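Local coordinates for pentacotripeptide-repeat region of PRORP domain-containing protein (Brachypodium distachyon, PDB 4ME2) that probably binds RNA, with a fold of helix-turn-helix pentatricopeptide repeats, and is thought to recognise group II intron RNA in the chloroplast, at residues Ala62-Pro67 against Trp98-Ala103; Glu119-Phe124 against Ile147-Arg152; Thr123-Ser128 against Val179-Ala184. One frame throughout, in Å; residues are numbered along the deposited sequence.

In the fold
Following the chain from the N terminus, interaction 1 comes first: the loop leading into helix 66-77 meets the start of helix 98-109, closing a loop of 30 residues that holds most of helix 66-77 and all of helix 82-94. It is complete before the others open. Both of these depart from helix 118-126. Interaction 2 reaches the end of the next helix, 133-151, while interaction 3 starts within the last residues of 119-124 and runs on just past helix 168-180, so the two are staggered rather than nested. A bond from Trp98 NE1 to Phe124 O (2.8 Å) connects interaction 1 to both. Interaction 2 joins consecutive helices; 1 and 3 bridge intervening ones.

Interaction 1 (Ala62-Pro67 against Trp98-Ala103); sequences ADRSPP and WSLALA
Arg64 lays its aliphatic stem and its guanidinium against the branched end of Leu100, and this pair makes up most of the contact. The closest approach is between Arg64 CG and Leu100 CD2, at 3.6 Å; farther out, Leu100 CD1 lies over one face of the guanidinium, with Arg64 NE 3.8 Å from that methyl. Leu100 reaches the arginine because its CG stands anti to the carbonyl carbon (chi1 -62°), which carries both methyls out beside it. Arg64 is less regular: its chi1 of -102° falls away from any staggered position and the chain bends at chi2. Two bonds outside the segments hold the head, NE to Thr60 OG1 and NH2 to Lys57 O, so the leucine packs on a flat group already held by its own polar edge. Ser99 contributes a looser touch, its OG 4.0 Å from Arg64 O. In the helix-turn-helix pentatricopeptide-repeat array, the contact sets the linker after helix 47-59 against the first turn of helix 98-109. The linker contains an Asx turn, Asp63 OD1 accepting Ser65 N at 3.1 Å; the same oxygen, Asp63 OD1, also takes Ser65 OG at 2.8 Å, both donors coming from one face of the carboxylate plane. Ser65 occupies the N-cap position of helix 66-77, and its hydroxyl is turned back to Asp63.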
loop_
_atom_site.group_PDB
_atom_site.type_symbol
_atom_site.label_atom_id
_atom_site.label_comp_id
_atom_site.label_asym_id
_atom_site.label_seq_id
_atom_site.Cartn_x
_atom_site.Cartn_y
_atom_site.Cartn_z
ATOM N N ALA A 62 4.414 23.353 10.583
ATOM C CA ALA A 62 4.637 23.152 12.014
ATOM C C ALA A 62 4.241 21.759 12.496
ATOM O O ALA A 62 4.762 21.271 13.501
ATOM C CB ALA A 62 3.889 24.206 12.807
ATOM N N ASP A 63 3.314 21.127 11.782
ATOM C CA ASP A 63 2.732 19.870 12.234
ATOM C C ASP A 63 2.391 19.019 11.025
ATOM O O ASP A 63 1.438 19.313 10.303
ATOM C CB ASP A 63 1.477 20.148 13.075
ATOM C CG ASP A 63 0.912 18.897 13.737
ATOM O OD1 ASP A 63 1.480 17.799 13.557
ATOM O OD2 ASP A 63 -0.114 19.018 14.446
ATOM N N ARG A 64 3.186 17.975 10.807
ATOM C CA ARG A 64 2.948 17.026 9.720
ATOM C C ARG A 64 2.426 15.671 10.213
ATOM O O ARG A 64 2.464 14.678 9.479
ATOM C CB ARG A 64 4.204 16.878 8.841
ATOM C CG ARG A 64 4.114 17.661 7.535
ATOM C CD ARG A 64 5.447 18.192 7.023
ATOM N NE ARG A 64 5.280 19.417 6.229
ATOM C CZ ARG A 64 6.267 20.094 5.646
ATOM N NH1 ARG A 64 7.522 19.674 5.737
ATOM N NH2 ARG A 64 6.000 21.205 4.962
ATOM N N SER A 65 1.917 15.635 11.446
ATOM C CA SER A 65 1.284 14.425 11.993
ATOM C C SER A 65 -0.004 14.063 11.235
ATOM O O SER A 65 -0.655 14.935 10.651
ATOM C CB SER A 65 0.984 14.592 13.480
ATOM O OG SER A 65 -0.125 15.449 13.672
ATOM N N PRO A 66 -0.386 12.774 11.256
ATOM C CA PRO A 66 -1.478 12.327 10.389
ATOM C C PRO A 66 -2.757 13.185 10.440
ATOM O O PRO A 66 -3.261 13.559 9.384
ATOM C CB PRO A 66 -1.718 10.886 10.846
ATOM C CG PRO A 66 -0.379 10.444 11.332
ATOM C CD PRO A 66 0.208 11.648 12.006
ATOM N N PRO A 67 -3.262 13.531 11.643
ATOM C CA PRO A 67 -4.467 14.372 11.619
ATOM C C PRO A 67 -4.267 15.715 10.893
ATOM O O PRO A 67 -5.139 16.137 10.122
ATOM C CB PRO A 67 -4.767 14.602 13.104
ATOM C CG PRO A 67 -4.114 13.462 13.810
ATOM C CD PRO A 67 -2.870 13.177 13.022
ATOM N N TRP A 98 7.488 12.448 2.224
ATOM C CA TRP A 98 6.779 11.172 2.182
ATOM C C TRP A 98 5.422 11.231 2.854
ATOM O O TRP A 98 4.418 10.800 2.272
ATOM C CB TRP A 98 7.667 10.069 2.743
ATOM C CG TRP A 98 7.060 8.715 2.592
ATOM C CD1 TRP A 98 7.156 7.855 1.511
ATOM C CD2 TRP A 98 6.212 8.040 3.557
ATOM N NE1 TRP A 98 6.442 6.708 1.742
ATOM C CE2 TRP A 98 5.843 6.761 2.956
ATOM C CE3 TRP A 98 5.732 8.358 4.815
ATOM C CZ2 TRP A 98 5.033 5.851 3.610
ATOM C CZ3 TRP A 98 4.917 7.436 5.472
ATOM C CH2 TRP A 98 4.575 6.207 4.883
ATOM N N SER A 99 5.353 11.785 4.065
ATOM C CA SER A 99 4.070 11.851 4.780
ATOM C C SER A 99 3.009 12.680 4.033
ATOM O O SER A 99 1.832 12.322 4.040
ATOM C CB SER A 99 4.250 12.355 6.215
ATOM O OG SER A 99 4.531 13.738 6.222
ATOM N N LEU A 100 3.433 13.771 3.390
ATOM C CA LEU A 100 2.527 14.613 2.608
ATOM C C LEU A 100 2.085 13.897 1.343
ATOM O O LEU A 100 0.935 14.025 0.934
ATOM C CB LEU A 100 3.176 15.943 2.225
ATOM C CG LEU A 100 3.588 16.855 3.383
ATOM C CD1 LEU A 100 4.029 18.209 2.845
ATOM C CD2 LEU A 100 2.439 17.025 4.357
ATOM N N ALA A 101 3.007 13.157 0.727
ATOM C CA ALA A 101 2.673 12.395 -0.483
ATOM C C ALA A 101 1.665 11.299 -0.155
ATOM O O ALA A 101 0.769 11.010 -0.962
ATOM C CB ALA A 101 3.925 11.809 -1.130
ATOM N N LEU A 102 1.812 10.691 1.021
ATOM C CA LEU A 102 0.884 9.652 1.485
ATOM C C LEU A 102 -0.491 10.265 1.720
ATOM O O LEU A 102 -1.510 9.678 1.360
ATOM C CB LEU A 102 1.378 9.014 2.789
ATOM C CG LEU A 102 1.188 7.521 3.105
ATOM C CD1 LEU A 102 0.904 7.303 4.586
ATOM C CD2 LEU A 102 0.161 6.795 2.243
ATOM N N ALA A 103 -0.519 11.447 2.333
ATOM C CA ALA A 103 -1.776 12.151 2.525
ATOM C C ALA A 103 -2.424 12.449 1.168
ATOM O O ALA A 103 -3.646 12.343 1.032
ATOM C CB ALA A 103 -1.572 13.423 3.342
#

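Interaction 2 (Glu119-Phe124 against Ile147-Arg152); sequences ELYATF and IEEKER
A single, very short side-chain hydrogen bond, from Tyr121 to Glu149, spans the gap between helix 118-126 and the last turn of helix 133-151, its centre about 5 Å from the centre of the chain. The backbones stand well apart, the nearest CA atoms being those of Tyr121 and Ile147 at 11.7 Å, so two long side chains, one reaching out from each helix, must cover the distance. Tyr121 OH donates to Glu149 OE2 at 2.5 Å. The carboxylate oxygen sits at the edge of the ring and in its plane, leaning to one flank so that Tyr121 CE2 is 3.3 Å from Glu149 OE2; ring and carboxylate planes differ by 23°. On the glutamate, CG lies between the backbone N and the carbonyl carbon (chi1 74°), and the chain beyond it is extended, which sends the carboxylate straight out at the phenol. Pairs of helices joined by a turn are the building unit of pentatricopeptide repeats, and the bond links two consecutive helices of this helix-turn-helix array. Replacing Tyr121 by a phenylalanine would probably leave Glu149 OE2 without its phenolic donor and Tyr114 OH without a partner, the carboxylate remaining tied to Arg109 through its other oxygen. In a wider polar cluster around the pair, Glu149 OE1 forms a salt bridge with Arg109 and Tyr121 OH is also hydrogen-bonded to the hydroxyl of Tyr114, so both carboxylate oxygens and the phenol are engaged. The nearby positive charge of Arg109 is likely to favour the ionised carboxylate. Leu105 of helix 98-109 touches the tyrosine side chain, while Phe146 meets its ring with the planes at about 70°.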
loop_
_atom_site.group_PDB
_atom_site.type_symbol
_atom_site.label_atom_id
_atom_site.label_comp_id
_atom_site.label_asym_id
_atom_site.label_seq_id
_atom_site.Cartn_x
_atom_site.Cartn_y
_atom_site.Cartn_z
ATOM N N GLU A 119 1.128 -1.948 -6.984
ATOM C CA GLU A 119 2.478 -1.531 -7.343
ATOM C C GLU A 119 2.746 -0.088 -6.908
ATOM O O GLU A 119 3.858 0.238 -6.486
ATOM C CB GLU A 119 2.745 -1.738 -8.843
ATOM C CG GLU A 119 4.201 -1.541 -9.238
ATOM C CD GLU A 119 4.558 -2.189 -10.563
ATOM O OE1 GLU A 119 3.663 -2.777 -11.210
ATOM O OE2 GLU A 119 5.739 -2.113 -10.953
ATOM N N LEU A 120 1.729 0.766 -6.990
ATOM C CA LEU A 120 1.857 2.131 -6.490
ATOM C C LEU A 120 2.038 2.081 -4.976
ATOM O O LEU A 120 2.910 2.758 -4.413
ATOM C CB LEU A 120 0.629 2.969 -6.847
ATOM C CG LEU A 120 0.632 4.400 -6.296
ATOM C CD1 LEU A 120 1.888 5.157 -6.721
ATOM C CD2 LEU A 120 -0.623 5.142 -6.731
ATOM N N TYR A 121 1.226 1.261 -4.320
ATOM C CA TYR A 121 1.395 1.073 -2.881
ATOM C C TYR A 121 2.802 0.565 -2.550
ATOM O O TYR A 121 3.406 0.992 -1.564
ATOM C CB TYR A 121 0.329 0.138 -2.304
ATOM C CG TYR A 121 -1.093 0.663 -2.393
ATOM C CD1 TYR A 121 -1.365 2.037 -2.469
ATOM C CD2 TYR A 121 -2.173 -0.220 -2.392
ATOM C CE1 TYR A 121 -2.671 2.508 -2.541
ATOM C CE2 TYR A 121 -3.481 0.243 -2.460
ATOM C CZ TYR A 121 -3.730 1.599 -2.540
ATOM O OH TYR A 121 -5.035 2.052 -2.611
ATOM N N ALA A 122 3.323 -0.346 -3.372
ATOM C CA ALA A 122 4.670 -0.869 -3.167
ATOM C C ALA A 122 5.701 0.254 -3.179
ATOM O O ALA A 122 6.627 0.248 -2.370
ATOM C CB ALA A 122 5.012 -1.931 -4.209
ATOM N N THR A 123 5.524 1.222 -4.077
ATOM C CA THR A 123 6.426 2.372 -4.156
ATOM C C THR A 123 6.397 3.227 -2.879
ATOM O O THR A 123 7.446 3.664 -2.392
ATOM C CB THR A 123 6.159 3.208 -5.422
ATOM O OG1 THR A 123 6.498 2.416 -6.569
ATOM C CG2 THR A 123 7.011 4.474 -5.428
ATOM N N PHE A 124 5.207 3.441 -2.320
ATOM C CA PHE A 124 5.104 4.152 -1.046
ATOM C C PHE A 124 5.749 3.371 0.095
ATOM O O PHE A 124 6.327 3.959 1.004
ATOM C CB PHE A 124 3.648 4.504 -0.732
ATOM C CG PHE A 124 3.196 5.783 -1.366
ATOM C CD1 PHE A 124 3.317 6.987 -0.682
ATOM C CD2 PHE A 124 2.683 5.797 -2.662
ATOM C CE1 PHE A 124 2.915 8.180 -1.265
ATOM C CE2 PHE A 124 2.281 6.991 -3.253
ATOM C CZ PHE A 124 2.400 8.183 -2.551
ATOM N N ILE A 147 -6.674 -3.606 1.723
ATOM C CA ILE A 147 -7.465 -4.825 1.896
ATOM C C ILE A 147 -8.951 -4.478 1.967
ATOM O O ILE A 147 -9.776 -5.121 1.312
ATOM C CB ILE A 147 -6.996 -5.654 3.113
ATOM C CG1 ILE A 147 -5.581 -6.181 2.862
ATOM C CG2 ILE A 147 -7.944 -6.819 3.382
ATOM C CD1 ILE A 147 -4.910 -6.788 4.078
ATOM N N GLU A 148 -9.273 -3.438 2.734
ATOM C CA GLU A 148 -10.657 -2.984 2.880
ATOM C C GLU A 148 -11.248 -2.501 1.555
ATOM O O GLU A 148 -12.356 -2.903 1.187
ATOM C CB GLU A 148 -10.778 -1.901 3.958
ATOM C CG GLU A 148 -12.136 -1.203 3.966
ATOM C CD GLU A 148 -12.574 -0.727 5.343
ATOM O OE1 GLU A 148 -11.795 -0.860 6.311
ATOM O OE2 GLU A 148 -13.717 -0.226 5.458
ATOM N N GLU A 149 -10.518 -1.654 0.829
ATOM C CA GLU A 149 -11.052 -1.135 -0.430
ATOM C C GLU A 149 -11.337 -2.247 -1.443
ATOM O O GLU A 149 -12.224 -2.112 -2.279
ATOM C CB GLU A 149 -10.160 -0.039 -1.032
ATOM C CG GLU A 149 -8.869 -0.531 -1.668
ATOM C CD GLU A 149 -7.861 0.576 -1.928
ATOM O OE1 GLU A 149 -8.180 1.761 -1.708
ATOM O OE2 GLU A 149 -6.742 0.253 -2.367
ATOM N N LYS A 150 -10.603 -3.352 -1.354
ATOM C CA LYS A 150 -10.852 -4.494 -2.228
ATOM C C LYS A 150 -12.054 -5.294 -1.745
ATOM O O LYS A 150 -12.975 -5.566 -2.511
ATOM C CB LYS A 150 -9.622 -5.400 -2.297
ATOM C CG LYS A 150 -8.369 -4.721 -2.818
ATOM C CD LYS A 150 -8.427 -4.477 -4.317
ATOM C CE LYS A 150 -8.383 -5.789 -5.085
ATOM N NZ LYS A 150 -8.243 -5.560 -6.549
ATOM N N GLU A 151 -12.045 -5.656 -0.467
ATOM C CA GLU A 151 -13.043 -6.579 0.069
ATOM C C GLU A 151 -14.427 -5.957 0.225
ATOM O O GLU A 151 -15.439 -6.638 0.061
ATOM C CB GLU A 151 -12.558 -7.184 1.386
ATOM C CG GLU A 151 -11.307 -8.027 1.219
ATOM C CD GLU A 151 -10.930 -8.787 2.473
ATOM O OE1 GLU A 151 -10.181 -9.779 2.351
ATOM O OE2 GLU A 151 -11.377 -8.399 3.574
ATOM N N ARG A 152 -14.470 -4.664 0.526
ATOM C CA ARG A 152 -15.737 -3.951 0.651
ATOM C C ARG A 152 -16.089 -3.188 -0.634
ATOM O O ARG A 152 -17.054 -2.422 -0.662
ATOM C CB ARG A 152 -15.700 -3.006 1.857
ATOM C CG ARG A 152 -15.321 -3.676 3.172
ATOM C CD ARG A 152 -15.265 -2.663 4.309
ATOM N NE ARG A 152 -15.959 -1.417 3.971
ATOM C CZ ARG A 152 -17.064 -0.974 4.565
ATOM N NH1 ARG A 152 -17.618 -1.658 5.557
ATOM N NH2 ARG A 152 -17.615 0.168 4.171
#

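Interaction 3 (Thr123-Ser128 against Val179-Ala184); sequences TFVSSS and VAKGRA
Lys181 stretches across the carbonyl-lined C-terminal end of helix 118-126, and its side chain passes three backbone oxygens in turn before bonding to the last. Lys181 CG lies 3.2 Å from Val125 O, and farther along the chain Lys181 CE comes within 3.3 Å of Ser126 O; these are carbon contacts. The bond itself runs from Lys181 NZ to Ser128 O at 2.7 Å, with a C=O...N angle of 159° and the nitrogen tilted 21° from the carbonyl plane. Lys181 NZ also bonds to Ser130 OG, just after the segment, so the ammonium is shared by two acceptors. A bend at chi2 (-69°) turns the lysine chain over the helix end, and the rest of it is extended, which accounts for the long run past the oxygens. The positive charge at a helix C terminus, where carbonyls point outward, is likely to be electrostatically favourable. Apolar contact supports the stem: Val125 CG1 packs at 3.8 Å from Lys181 CG, the two side chains lying alongside each other and running opposite ways. Ser128 adds its OG, 3.6 Å from Lys181 CD. That hydroxyl is itself occupied, donating to Val125 O at 2.7 Å, while Ser128 N reaches the same oxygen, Val125 O, at 3.2 Å. Ser128 thus makes two bonds to one acceptor. Nearby, Arg183 forms a salt bridge with Asp140 of helix 133-151. Lys181 is the residue immediately after helix 168-180, and Gly182 follows with positive phi in a Schellman motif, the chain then turning into helix 184-197, as between the helices of a pentatricopeptide-repeat array.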
loop_
_atom_site.group_PDB
_atom_site.type_symbol
_atom_site.label_atom_id
_atom_site.label_comp_id
_atom_site.label_asym_id
_atom_site.label_seq_id
_atom_site.Cartn_x
_atom_site.Cartn_y
_atom_site.Cartn_z
ATOM N N THR A 123 5.524 1.222 -4.077
ATOM C CA THR A 123 6.426 2.372 -4.156
ATOM C C THR A 123 6.397 3.227 -2.879
ATOM O O THR A 123 7.446 3.664 -2.392
ATOM C CB THR A 123 6.159 3.208 -5.422
ATOM O OG1 THR A 123 6.498 2.416 -6.569
ATOM C CG2 THR A 123 7.011 4.474 -5.428
ATOM N N PHE A 124 5.207 3.441 -2.320
ATOM C CA PHE A 124 5.104 4.152 -1.046
ATOM C C PHE A 124 5.749 3.371 0.095
ATOM O O PHE A 124 6.327 3.959 1.004
ATOM C CB PHE A 124 3.648 4.504 -0.732
ATOM C CG PHE A 124 3.196 5.783 -1.366
ATOM C CD1 PHE A 124 3.317 6.987 -0.682
ATOM C CD2 PHE A 124 2.683 5.797 -2.662
ATOM C CE1 PHE A 124 2.915 8.180 -1.265
ATOM C CE2 PHE A 124 2.281 6.991 -3.253
ATOM C CZ PHE A 124 2.400 8.183 -2.551
ATOM N N VAL A 125 5.665 2.045 0.048
ATOM C CA VAL A 125 6.297 1.225 1.075
ATOM C C VAL A 125 7.820 1.351 1.009
ATOM O O VAL A 125 8.477 1.620 2.022
ATOM C CB VAL A 125 5.884 -0.259 0.972
ATOM C CG1 VAL A 125 6.667 -1.106 1.968
ATOM C CG2 VAL A 125 4.388 -0.419 1.216
ATOM N N SER A 126 8.372 1.151 -0.186
ATOM C CA SER A 126 9.822 1.179 -0.394
ATOM C C SER A 126 10.454 2.543 -0.118
ATOM O O SER A 126 11.610 2.622 0.305
ATOM C CB SER A 126 10.158 0.716 -1.813
ATOM O OG SER A 126 9.757 -0.633 -1.989
ATOM N N SER A 127 9.691 3.605 -0.349
ATOM C CA SER A 127 10.177 4.971 -0.169
ATOM C C SER A 127 9.930 5.504 1.239
ATOM O O SER A 127 10.358 6.616 1.558
ATOM C CB SER A 127 9.558 5.910 -1.215
ATOM O OG SER A 127 8.152 6.042 -1.038
ATOM N N SER A 128 9.251 4.730 2.083
ATOM C CA SER A 128 9.021 5.171 3.460
ATOM C C SER A 128 10.340 5.125 4.211
ATOM O O SER A 128 11.199 4.311 3.890
ATOM C CB SER A 128 7.981 4.306 4.175
ATOM O OG SER A 128 8.435 2.982 4.377
ATOM N N VAL A 179 7.953 -6.830 3.241
ATOM C CA VAL A 179 8.928 -7.660 3.934
ATOM C C VAL A 179 10.286 -6.946 4.038
ATOM O O VAL A 179 10.876 -6.887 5.119
ATOM C CB VAL A 179 9.042 -9.052 3.286
ATOM C CG1 VAL A 179 10.289 -9.757 3.766
ATOM C CG2 VAL A 179 7.794 -9.877 3.606
ATOM N N ALA A 180 10.759 -6.366 2.937
ATOM C CA ALA A 180 12.029 -5.630 2.966
ATOM C C ALA A 180 12.019 -4.466 3.972
ATOM O O ALA A 180 13.028 -4.195 4.630
ATOM C CB ALA A 180 12.418 -5.152 1.567
ATOM N N LYS A 181 10.870 -3.802 4.102
ATOM C CA LYS A 181 10.719 -2.683 5.031
ATOM C C LYS A 181 10.486 -3.116 6.467
ATOM O O LYS A 181 10.357 -2.268 7.352
ATOM C CB LYS A 181 9.582 -1.767 4.591
ATOM C CG LYS A 181 10.028 -0.689 3.633
ATOM C CD LYS A 181 10.918 0.319 4.334
ATOM C CE LYS A 181 11.609 1.169 3.299
ATOM N NZ LYS A 181 12.665 2.019 3.901
ATOM N N GLY A 182 10.438 -4.425 6.700
ATOM C CA GLY A 182 10.238 -4.973 8.043
ATOM C C GLY A 182 8.802 -4.997 8.535
ATOM O O GLY A 182 8.556 -5.213 9.725
ATOM N N ARG A 183 7.845 -4.809 7.629
ATOM C CA ARG A 183 6.441 -4.746 8.026
ATOM C C ARG A 183 5.799 -6.120 7.884
ATOM O O ARG A 183 5.023 -6.385 6.955
ATOM C CB ARG A 183 5.686 -3.662 7.240
ATOM C CG ARG A 183 6.313 -2.265 7.283
ATOM C CD ARG A 183 6.757 -1.817 8.671
ATOM N NE ARG A 183 5.720 -1.984 9.689
ATOM C CZ ARG A 183 5.971 -2.194 10.981
ATOM N NH1 ARG A 183 7.225 -2.261 11.421
ATOM N NH2 ARG A 183 4.968 -2.339 11.838
ATOM N N ALA A 184 6.132 -6.986 8.834
ATOM C CA ALA A 184 5.802 -8.406 8.766
ATOM C C ALA A 184 4.313 -8.686 8.866
ATOM O O ALA A 184 3.766 -9.451 8.069
ATOM C CB ALA A 184 6.553 -9.166 9.843
#